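Local coordinates for protein pentalenene synthase (Streptomyces chartreusis NRRL 3882, PDB 6Q4S) that probably converts farnesyl diphosphate, with magnesium as cofactor, into the bicyclic sesquiterpene alcohol 7-epi-alpha-eudesmol, at residues L78-F83 / V151-E156. Residues are numbered along the deposited sequence; the frame is centred on the assembly and turned at random.
Sequences LFDDQF and VAHCEE
The rings of Phe79 and His153 meet obliquely. Their planes lie at 45° and their centroids are 5.4 Å apart. The closest atoms are Phe79 CE2 and His153 CD2, at 3.6 Å. Phe79 CD2 sits 4.0 Å from both CD2 and NE2 of His153, and Phe79 CE2 is equally near His153 NE2. The CD2 and CE2 corner of the phenyl ring thus lies against CD2 and NE2 of the imidazole. Within 78-83, the Phe83 ring carries Gln82 CB over one face, offset toward the rim, and has Phe79 CD1 and Asp80 O at its edge.

Both contact rings reach out from their backbones. Phe79 CG is anti to the backbone N (chi1 178°), and the same holds for His153. This lets two side chains span backbones whose nearest CA atoms, of Asp80 and His153, are 10.0 Å apart. Asp80 approaches the CE1 corner of the imidazole, next to NE2. Its OD2 lies 4.2 Å from His153 CE1, and the carboxylate plane is turned 61° from the ring.

The contact joins the C-terminal end of helix 63-79 to the second half of helix 136-161 in the all-helical terpene synthase fold. Asp80 opens the DDXXD motif and is a probable magnesium ligand. Arg177, a likely substrate-binding residue, lies about 9 Å from His153 between side chains. Phe79 also packs on Ile119 of helix 118-131.

With an alanine at His153, Phe79 CE2 and CD2 would probably lose the imidazole they rest against, and Asp80 the ring beside OD2. No hydrogen bond crosses between the segments, and the contact is mainly van der Waals. The imidazole flanks the probable magnesium ligand without bonding to it directly. Any attraction between them would be electrostatic at a distance.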
# COMPACT_ATOMS: atom_id res chain seq x y z
N LEU A 78 6.81 5.43 -20.33
CA LEU A 78 8.23 5.53 -20.60
C LEU A 78 9.01 4.51 -19.80
O LEU A 78 10.14 4.23 -20.14
CB LEU A 78 8.75 6.91 -20.29
CG LEU A 78 8.42 7.89 -21.44
CD1 LEU A 78 8.67 9.32 -21.04
CD2 LEU A 78 9.17 7.50 -22.72
N PHE A 79 8.42 4.00 -18.74
CA PHE A 79 9.13 3.13 -17.80
C PHE A 79 10.00 2.05 -18.48
O PHE A 79 11.25 2.19 -18.39
CB PHE A 79 8.17 2.63 -16.72
CG PHE A 79 8.78 1.70 -15.72
CD1 PHE A 79 10.07 1.80 -15.34
CD2 PHE A 79 7.99 0.77 -15.11
CE1 PHE A 79 10.59 0.93 -14.39
CE2 PHE A 79 8.50 -0.11 -14.17
CZ PHE A 79 9.83 -0.04 -13.84
N ASP A 80 9.44 1.05 -19.19
CA ASP A 80 10.35 0.08 -20.00
C ASP A 80 11.56 0.72 -20.74
O ASP A 80 12.71 0.24 -20.65
CB ASP A 80 9.61 -0.81 -21.03
CG ASP A 80 8.23 -0.31 -21.36
OD1 ASP A 80 8.13 0.79 -21.97
OD2 ASP A 80 7.26 -1.02 -20.96
N ASP A 81 11.29 1.84 -21.39
CA ASP A 81 12.26 2.52 -22.25
C ASP A 81 13.38 3.28 -21.48
O ASP A 81 14.25 3.87 -22.09
CB ASP A 81 11.52 3.42 -23.30
CG ASP A 81 10.40 2.65 -24.07
OD1 ASP A 81 10.28 1.42 -23.92
OD2 ASP A 81 9.62 3.27 -24.82
N GLN A 82 13.40 3.22 -20.15
CA GLN A 82 14.47 3.87 -19.39
C GLN A 82 15.76 3.04 -19.32
O GLN A 82 16.79 3.57 -18.91
CB GLN A 82 13.96 4.21 -17.98
CG GLN A 82 12.81 5.21 -17.98
CD GLN A 82 13.25 6.59 -18.50
OE1 GLN A 82 13.99 7.27 -17.85
NE2 GLN A 82 12.79 6.96 -19.68
N PHE A 83 15.67 1.76 -19.72
CA PHE A 83 16.69 0.70 -19.50
C PHE A 83 17.21 0.15 -20.83
O PHE A 83 16.40 -0.17 -21.72
CB PHE A 83 16.08 -0.49 -18.70
CG PHE A 83 15.38 -0.05 -17.46
CD1 PHE A 83 16.07 0.17 -16.31
CD2 PHE A 83 14.02 0.24 -17.49
CE1 PHE A 83 15.43 0.64 -15.17
CE2 PHE A 83 13.38 0.73 -16.37
CZ PHE A 83 14.10 0.93 -15.20
N VAL A 151 3.84 -4.46 -9.22
CA VAL A 151 4.23 -5.83 -8.97
C VAL A 151 3.88 -6.72 -10.18
O VAL A 151 4.72 -7.49 -10.68
CB VAL A 151 3.58 -6.38 -7.70
CG1 VAL A 151 3.83 -7.91 -7.60
CG2 VAL A 151 4.15 -5.67 -6.44
N ALA A 152 2.64 -6.59 -10.65
CA ALA A 152 2.15 -7.31 -11.78
C ALA A 152 2.97 -6.96 -13.02
O ALA A 152 3.27 -7.86 -13.82
CB ALA A 152 0.71 -7.01 -11.98
N HIS A 153 3.32 -5.68 -13.19
CA HIS A 153 4.21 -5.32 -14.29
C HIS A 153 5.54 -6.06 -14.21
O HIS A 153 6.04 -6.52 -15.24
CB HIS A 153 4.54 -3.83 -14.33
CG HIS A 153 5.46 -3.44 -15.46
ND1 HIS A 153 5.10 -3.56 -16.78
CD2 HIS A 153 6.74 -2.98 -15.46
CE1 HIS A 153 6.10 -3.17 -17.55
NE2 HIS A 153 7.08 -2.76 -16.78
N CYS A 154 6.15 -6.14 -13.03
CA CYS A 154 7.39 -6.94 -12.84
C CYS A 154 7.17 -8.41 -13.18
O CYS A 154 8.07 -9.04 -13.77
CB CYS A 154 7.94 -6.81 -11.41
SG CYS A 154 8.52 -5.14 -11.08
N GLU A 155 6.04 -8.99 -12.79
CA GLU A 155 5.74 -10.39 -13.19
C GLU A 155 5.68 -10.57 -14.74
O GLU A 155 6.09 -11.61 -15.29
CB GLU A 155 4.46 -10.91 -12.57
CG GLU A 155 4.58 -11.06 -11.05
CD GLU A 155 3.30 -11.45 -10.42
OE1 GLU A 155 2.38 -11.90 -11.12
OE2 GLU A 155 3.21 -11.34 -9.18
N GLU A 156 5.15 -9.57 -15.44
CA GLU A 156 5.07 -9.60 -16.92
C GLU A 156 6.45 -9.54 -17.56
O GLU A 156 6.76 -10.33 -18.46
CB GLU A 156 4.23 -8.41 -17.39
CG GLU A 156 3.91 -8.25 -18.86
CD GLU A 156 2.89 -7.10 -19.04
OE1 GLU A 156 3.18 -5.92 -18.68
OE2 GLU A 156 1.77 -7.42 -19.40